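Local coordinates for sulfonate ABC transporter, periplasmic sulfonate-binding protein SsuA (PDB 3UIF) that probably binds sulfonates or sulfate esters in the periplasm and delivers them to an ABC transporter for uptake, at residues A[14-18]-A[19-23]; A[60-63]-A[64-68]; A[124-128]-A[129-133]. All blocks are in the same frame, centred on the assembly; numbering follows the deposited sequence.

Contact 1 (A[14-18]-A[19-23])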
loop_
_atom_site.group_PDB
_atom_site.type_symbol
_atom_site.label_atom_id
_atom_site.label_comp_id
_atom_site.label_asym_id
_atom_site.label_seq_id
_atom_site.Cartn_x
_atom_site.Cartn_y
_atom_site.Cartn_z
ATOM N N ALA A 14 5.306 3.066 11.256
ATOM C CA ALA A 14 6.710 3.435 11.461
ATOM C C ALA A 14 7.565 2.282 11.989
ATOM O O ALA A 14 7.086 1.416 12.715
ATOM C CB ALA A 14 6.813 4.635 12.392
ATOM N N THR A 15 8.844 2.289 11.620
ATOM C CA THR A 15 9.777 1.227 11.999
ATOM C C THR A 15 11.161 1.833 12.230
ATOM O O THR A 15 11.678 2.541 11.358
ATOM C CB THR A 15 9.894 0.133 10.895
ATOM O OG1 THR A 15 8.600 -0.183 10.359
ATOM C CG2 THR A 15 10.544 -1.146 11.440
ATOM N N ASN A 16 11.771 1.552 13.381
ATOM C CA ASN A 16 13.181 1.912 13.586
ATOM C C ASN A 16 14.165 0.862 13.059
ATOM O O ASN A 16 14.151 -0.295 13.507
ATOM C CB ASN A 16 13.476 2.233 15.051
ATOM C CG ASN A 16 12.530 3.270 15.612
ATOM O OD1 ASN A 16 11.875 4.013 14.861
ATOM N ND2 ASN A 16 12.438 3.321 16.934
ATOM N N VAL A 17 15.008 1.292 12.111
ATOM C CA VAL A 17 16.060 0.456 11.513
ATOM C C VAL A 17 17.423 1.135 11.633
ATOM O O VAL A 17 17.659 2.180 11.019
ATOM C CB VAL A 17 15.803 0.175 10.008
ATOM C CG1 VAL A 17 16.836 -0.826 9.471
ATOM C CG2 VAL A 17 14.366 -0.296 9.771
ATOM N N GLY A 18 18.317 0.538 12.408
ATOM C CA GLY A 18 19.651 1.094 12.600
ATOM C C GLY A 18 19.662 2.584 12.897
ATOM O O GLY A 18 20.270 3.365 12.156
ATOM N N GLY A 19 18.977 2.970 13.976
ATOM C CA GLY A 19 18.970 4.349 14.472
ATOM C C GLY A 19 18.044 5.314 13.750
ATOM O O GLY A 19 17.876 6.448 14.186
ATOM N N LYS A 20 17.451 4.882 12.640
ATOM C CA LYS A 20 16.537 5.740 11.870
ATOM C C LYS A 20 15.074 5.240 11.926
ATOM O O LYS A 20 14.798 4.198 12.530
ATOM C CB LYS A 20 17.049 5.923 10.428
ATOM C CG LYS A 20 18.278 6.834 10.323
ATOM C CD LYS A 20 18.863 6.830 8.911
ATOM C CE LYS A 20 20.112 7.696 8.793
ATOM N NZ LYS A 20 20.617 7.699 7.386
ATOM N N THR A 21 14.142 5.997 11.341
ATOM C CA THR A 21 12.741 5.598 11.319
ATOM C C THR A 21 12.236 5.528 9.879
ATOM O O THR A 21 12.223 6.536 9.159
ATOM C CB THR A 21 11.827 6.553 12.116
ATOM O OG1 THR A 21 12.269 6.654 13.477
ATOM C CG2 THR A 21 10.381 6.041 12.079
ATOM N N VAL A 22 11.833 4.331 9.464
ATOM C CA VAL A 22 11.179 4.132 8.178
ATOM C C VAL A 22 9.683 4.344 8.361
ATOM O O VAL A 22 9.095 3.925 9.374
ATOM C CB VAL A 22 11.431 2.703 7.601
ATOM C CG1 VAL A 22 10.463 2.354 6.467
ATOM C CG2 VAL A 22 12.862 2.563 7.126
ATOM N N TYR A 23 9.094 5.004 7.363
ATOM C CA TYR A 23 7.658 5.173 7.235
ATOM C C TYR A 23 7.231 4.555 5.905
ATOM O O TYR A 23 7.965 4.689 4.879
ATOM C CB TYR A 23 7.319 6.655 7.228
ATOM C CG TYR A 23 7.798 7.411 8.442
ATOM C CD1 TYR A 23 9.071 7.983 8.464
ATOM C CD2 TYR A 23 6.966 7.579 9.565
ATOM C CE1 TYR A 23 9.508 8.696 9.569
ATOM C CE2 TYR A 23 7.391 8.294 10.676
ATOM C CZ TYR A 23 8.661 8.849 10.667
ATOM O OH TYR A 23 9.119 9.548 11.758
#
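Thr15 and Val22 pair through both of their backbone polar groups across a tight beta hairpin. Val22 N gives a 2.6 Å hydrogen bond to Thr15 O, and Thr15 N returns one to Val22 O. Nearer the turn, Val17 and Lys20 form the second hydrogen-bonded pair. Here Val17 N lies 2.9 Å from Lys20 O, and Lys20 N reaches Val17 O over 3.2 Å. A type I' turn from Val17 to Lys20 closes the hairpin. Gly18 and Gly19 hold its two corners with positive phi, which favours glycine.

Ala14, Asn16, Thr21 and Tyr23 share one face of the ribbon, and Thr15, Val17, Lys20 and Val22 the other. Asn16 and Thr21, a non-hydrogen-bonded pair, lie side by side and point the same way. Thr21 OG1 donates to Asn16 OD1 at 3.0 Å, approaching from above the amide plane. The chi1 of -57° sets Thr21 CG2 opposite its backbone N and turns OG1 to the asparagine.

Apolar side chains touch on both faces. Thr21 CG2 meets Ala14 CB at 3.8 Å and also lies over one face of the Tyr23 ring, toward its rim. Ala14 CB touches Tyr23 CE2 at 4.1 Å. On the face that carries Val17 and Val22, Val17 CG2 meets Val22 CG2 at 4.2 Å. Val17 also touches Ile249, Val22 touches Lys248, and Tyr23 packs on helix 26-32. Four backbone bonds thus set the ladder, and the Asn16-Thr21 hydrogen bond adds a side-chain link on one face, with apolar contacts on both.

Contact 2 (A[60-63]-A[64-68])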
loop_
_atom_site.group_PDB
_atom_site.type_symbol
_atom_site.label_atom_id
_atom_site.label_comp_id
_atom_site.label_asym_id
_atom_site.label_seq_id
_atom_site.Cartn_x
_atom_site.Cartn_y
_atom_site.Cartn_z
ATOM N N ILE A 60 -3.820 3.010 15.452
ATOM C CA ILE A 60 -4.419 3.765 14.337
ATOM C C ILE A 60 -5.928 3.584 14.234
ATOM O O ILE A 60 -6.661 4.534 14.490
ATOM C CB ILE A 60 -3.725 3.573 12.975
ATOM C CG1 ILE A 60 -2.226 3.909 13.071
ATOM C CG2 ILE A 60 -4.388 4.464 11.936
ATOM C CD1 ILE A 60 -1.414 3.604 11.816
ATOM N N ASN A 61 -6.404 2.393 13.870
ATOM C CA ASN A 61 -7.852 2.150 13.808
ATOM C C ASN A 61 -8.580 2.614 15.068
ATOM O O ASN A 61 -9.657 3.189 14.984
ATOM C CB ASN A 61 -8.160 0.681 13.532
ATOM C CG ASN A 61 -7.905 0.295 12.093
ATOM O OD1 ASN A 61 -7.526 1.129 11.283
ATOM N ND2 ASN A 61 -8.112 -0.973 11.767
ATOM N N GLU A 62 -7.958 2.380 16.220
ATOM C CA GLU A 62 -8.500 2.788 17.521
ATOM C C GLU A 62 -8.539 4.310 17.744
ATOM O O GLU A 62 -9.530 4.842 18.274
ATOM C CB GLU A 62 -7.728 2.099 18.655
ATOM C CG GLU A 62 -8.030 2.617 20.051
ATOM C CD GLU A 62 -9.507 2.579 20.384
ATOM O OE1 GLU A 62 -10.225 1.751 19.773
ATOM O OE2 GLU A 62 -9.949 3.380 21.257
ATOM N N GLY A 63 -7.458 4.994 17.350
ATOM C CA GLY A 63 -7.376 6.458 17.396
ATOM C C GLY A 63 -8.425 7.105 16.512
ATOM O O GLY A 63 -9.058 8.103 16.893
ATOM N N PHE A 64 -8.620 6.518 15.336
ATOM C CA PHE A 64 -9.736 6.887 14.475
ATOM C C PHE A 64 -11.083 6.685 15.181
ATOM O O PHE A 64 -11.914 7.598 15.215
ATOM C CB PHE A 64 -9.697 6.098 13.176
ATOM C CG PHE A 64 -8.802 6.690 12.116
ATOM C CD1 PHE A 64 -8.837 8.053 11.826
ATOM C CD2 PHE A 64 -7.952 5.870 11.368
ATOM C CE1 PHE A 64 -8.037 8.590 10.831
ATOM C CE2 PHE A 64 -7.153 6.405 10.366
ATOM C CZ PHE A 64 -7.201 7.768 10.098
ATOM N N ALA A 65 -11.276 5.509 15.773
ATOM C CA ALA A 65 -12.524 5.157 16.447
ATOM C C ALA A 65 -12.892 6.101 17.599
ATOM O O ALA A 65 -14.057 6.437 17.778
ATOM C CB ALA A 65 -12.466 3.712 16.936
ATOM N N SER A 66 -11.896 6.500 18.389
ATOM C CA SER A 66 -12.110 7.378 19.550
ATOM C C SER A 66 -11.997 8.868 19.188
ATOM O O SER A 66 -12.107 9.733 20.053
ATOM C CB SER A 66 -11.116 7.032 20.655
ATOM O OG SER A 66 -9.787 7.143 20.190
ATOM N N GLY A 67 -11.785 9.156 17.902
ATOM C CA GLY A 67 -11.585 10.518 17.431
ATOM C C GLY A 67 -10.298 11.176 17.903
ATOM O O GLY A 67 -10.206 12.400 17.896
ATOM N N LYS A 68 -9.303 10.381 18.309
ATOM C CA LYS A 68 -8.031 10.924 18.794
ATOM C C LYS A 68 -6.985 11.080 17.682
ATOM O O LYS A 68 -5.855 11.513 17.923
ATOM C CB LYS A 68 -7.472 10.094 19.962
ATOM C CG LYS A 68 -7.933 10.515 21.367
ATOM C CD LYS A 68 -7.872 12.033 21.637
ATOM C CE LYS A 68 -6.452 12.596 21.833
ATOM N NZ LYS A 68 -6.015 12.582 23.262
#
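Ile60 O accepts Phe64 N at 2.9 Å in a nearly straight helical bond, N-H...O angle 176°, and Asn61 O takes Ala65 N in the same i to i+4 pattern. Glu62 O is gripped twice by one residue. Ser66 N reaches it at 2.9 Å and Ser66 OG at 3.0 Å, from opposite faces of the carbonyl plane. A chi1 of 58° places OG between the serine's own backbone N and carbonyl carbon, where it folds back over the helix end. The Glu62 chain bends at chi2, bringing OE2 to 3.9 Å from Ser66 CB.

This is the C-terminal end of helix 56-65, closed by a Schellman motif. Gly67 has positive phi, 67°, and its N bonds to Phe64 O. Lys68 N then reaches back to Gly63 O at 2.7 Å.

On the inner side, Ile60 and Phe64 run side by side. Ile60 CG2 touches the ring at CE2, 3.7 Å away. Phe64 CB also rests 3.4 Å from Asn61 O. Both apolar side chains press on Tyr74 of strand 71-75, and Phe64 also meets Leu82 of helix 77-85. Asn61 OD1 bonds to the hydroxyl of Tyr74. With an alanine in place of Phe64, a gap is likely to open beside Ile60 CG2, and Tyr74 and Leu82 would lose their aromatic neighbour.

Contact 3 (A[124-128]-A[129-133]). With SO4 (sulfate ion), chain B.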
loop_
_atom_site.group_PDB
_atom_site.type_symbol
_atom_site.label_atom_id
_atom_site.label_comp_id
_atom_site.label_asym_id
_atom_site.label_seq_id
_atom_site.Cartn_x
_atom_site.Cartn_y
_atom_site.Cartn_z
ATOM N N LEU A 124 2.695 -18.593 2.588
ATOM C CA LEU A 124 1.995 -17.329 2.370
ATOM C C LEU A 124 1.482 -16.761 3.682
ATOM O O LEU A 124 0.820 -17.463 4.451
ATOM C CB LEU A 124 0.830 -17.526 1.398
ATOM C CG LEU A 124 -0.280 -16.466 1.349
ATOM C CD1 LEU A 124 0.173 -15.167 0.685
ATOM C CD2 LEU A 124 -1.517 -17.032 0.659
ATOM N N HIS A 125 1.771 -15.487 3.935
ATOM C CA HIS A 125 1.286 -14.872 5.163
ATOM C C HIS A 125 -0.167 -14.501 5.085
ATOM O O HIS A 125 -0.521 -13.424 4.612
ATOM C CB HIS A 125 2.130 -13.675 5.578
ATOM C CG HIS A 125 2.038 -13.366 7.053
ATOM N ND1 HIS A 125 2.396 -12.178 7.575
ATOM C CD2 HIS A 125 1.586 -14.143 8.119
ATOM C CE1 HIS A 125 2.192 -12.197 8.902
ATOM N NE2 HIS A 125 1.700 -13.402 9.233
ATOM N N ARG A 126 -1.015 -15.396 5.579
ATOM C CA ARG A 126 -2.470 -15.233 5.479
ATOM C C ARG A 126 -3.022 -14.003 6.198
ATOM O O ARG A 126 -2.505 -13.598 7.238
ATOM C CB ARG A 126 -3.170 -16.503 5.928
ATOM C CG ARG A 126 -2.712 -17.683 5.090
ATOM C CD ARG A 126 -3.627 -18.872 5.249
ATOM N NE ARG A 126 -4.789 -18.769 4.383
ATOM C CZ ARG A 126 -5.627 -19.775 4.159
ATOM N NH1 ARG A 126 -5.422 -20.959 4.734
ATOM N NH2 ARG A 126 -6.662 -19.595 3.350
ATOM N N GLY A 127 -4.050 -13.391 5.615
ATOM C CA GLY A 127 -4.626 -12.180 6.176
ATOM C C GLY A 127 -3.866 -10.913 5.827
ATOM O O GLY A 127 -4.192 -9.833 6.341
ATOM N N ARG A 128 -2.855 -11.033 4.959
ATOM C CA ARG A 128 -2.111 -9.864 4.464
ATOM C C ARG A 128 -2.593 -9.381 3.107
ATOM O O ARG A 128 -3.076 -10.186 2.306
ATOM C CB ARG A 128 -0.619 -10.155 4.413
ATOM C CG ARG A 128 0.004 -10.167 5.802
ATOM C CD ARG A 128 -0.055 -8.787 6.441
ATOM N NE ARG A 128 0.706 -8.792 7.675
ATOM C CZ ARG A 128 0.177 -8.773 8.894
ATOM N NH1 ARG A 128 -1.148 -8.693 9.061
ATOM N NH2 ARG A 128 0.979 -8.812 9.958
ATOM N N PRO A 129 -2.451 -8.062 2.832
ATOM C CA PRO A 129 -2.987 -7.538 1.573
ATOM C C PRO A 129 -2.587 -8.379 0.363
ATOM O O PRO A 129 -3.427 -8.654 -0.485
ATOM C CB PRO A 129 -2.407 -6.134 1.495
ATOM C CG PRO A 129 -2.159 -5.751 2.917
ATOM C CD PRO A 129 -1.787 -7.010 3.631
ATOM N N TRP A 130 -1.348 -8.848 0.305
ATOM C CA TRP A 130 -0.920 -9.584 -0.876
ATOM C C TRP A 130 -1.615 -10.905 -1.077
ATOM O O TRP A 130 -1.450 -11.539 -2.127
ATOM C CB TRP A 130 0.591 -9.745 -0.935
ATOM C CG TRP A 130 1.225 -10.286 0.307
ATOM C CD1 TRP A 130 1.570 -11.602 0.578
ATOM C CD2 TRP A 130 1.656 -9.527 1.481
ATOM N NE1 TRP A 130 2.164 -11.709 1.808
ATOM C CE2 TRP A 130 2.247 -10.501 2.402
ATOM C CE3 TRP A 130 1.615 -8.184 1.850
ATOM C CZ2 TRP A 130 2.762 -10.125 3.637
ATOM C CZ3 TRP A 130 2.145 -7.818 3.096
ATOM C CH2 TRP A 130 2.694 -8.764 3.970
ATOM N N GLU A 131 -2.398 -11.335 -0.089
ATOM C CA GLU A 131 -3.198 -12.558 -0.225
ATOM C C GLU A 131 -4.260 -12.376 -1.312
ATOM O O GLU A 131 -4.621 -13.321 -2.009
ATOM C CB GLU A 131 -3.845 -12.961 1.100
ATOM C CG GLU A 131 -4.526 -14.327 1.034
ATOM C CD GLU A 131 -5.203 -14.755 2.330
ATOM O OE1 GLU A 131 -5.845 -13.915 3.005
ATOM O OE2 GLU A 131 -5.100 -15.955 2.669
ATOM N N LEU A 132 -4.732 -11.143 -1.460
ATOM C CA LEU A 132 -5.676 -10.789 -2.513
ATOM C C LEU A 132 -5.090 -11.033 -3.910
ATOM O O LEU A 132 -5.734 -11.644 -4.760
ATOM C CB LEU A 132 -6.134 -9.339 -2.342
ATOM C CG LEU A 132 -6.992 -8.770 -3.463
ATOM C CD1 LEU A 132 -8.285 -9.562 -3.668
ATOM C CD2 LEU A 132 -7.275 -7.301 -3.197
ATOM N N ALA A 133 -3.863 -10.568 -4.126
ATOM C CA ALA A 133 -3.150 -10.834 -5.372
ATOM C C ALA A 133 -2.986 -12.332 -5.613
ATOM O O ALA A 133 -3.104 -12.804 -6.741
ATOM C CB ALA A 133 -1.800 -10.139 -5.385
HETATM S S SO4 B . 4.230 -9.196 7.903
HETATM O O1 SO4 B . 5.568 -8.631 7.553
HETATM O O2 SO4 B . 3.262 -8.057 7.882
HETATM O O3 SO4 B . 3.817 -10.264 6.950
HETATM O O4 SO4 B . 4.257 -9.882 9.225
HETATM O O HOH W 1 3.915 -13.924 2.599
#
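A sulfate ion, probably from the crystallisation liquor, is bound at the loop between strand 121-124 and helix 130-140, by His125 and Arg128, with Trp130 beside it. His125 ND1 donates to its O3, and Arg128 NE to O2 at 2.7 Å. Arg128 NH2 adds a weak bond to the same oxygen. O3 also lies at the edge of the Trp130 ring, 3.5 Å from CZ2.

Arg128 runs beside Trp130, and its CB sits over one face of the six-membered ring, 3.4 Å from its centroid, a CH-pi contact. The guanidinium stands 79° to the indole plane and offers its edge to the sulfate. One water accepts from both Trp130 NE1 and His125 N.

A type II turn from His125 to Arg128 links strand and helix, and Gly127 takes its glycine-favouring corner. In periplasmic binding proteins such strand-to-helix loops line the ligand cleft, which is consistent with a sulfonate site here. Glu131 N gives a 2.7 Å hydrogen bond to Arg128 O.

Glu131 reaches back with CG opposite its backbone N, chi1 -172°, and an extended chain. Its OE1 takes Gly127 N at 3.2 Å from above the carboxylate plane, and Tyr288 OH bonds to the same oxygen. OE2 and Arg126 NE form a salt bridge, 3.3 Å apart, with a weak hydrogen bond; OE2 lies at the guanidinium edge, the two planes perpendicular.

Overall arrangement
The three contacts follow one another along the chain, each closing before the next opens. Their centres are about 23 to 25 Å apart and none touches another. Contacts 1 and 2 belong to the same part of the fold. The hairpin of contact 1 joins the end of strand 6-17 to strand 20-23, and helix 56-65 of contact 2 packs on strand 6-17 and on its parallel neighbour 71-75. Their nearest atoms are about 7 Å apart. Contact 3 follows strand 121-124 of the separate five-stranded sheet. Two sheets of this kind fit the two lobes of a periplasmic binding protein. Of the three contacts, only contact 3 holds the bound sulfate.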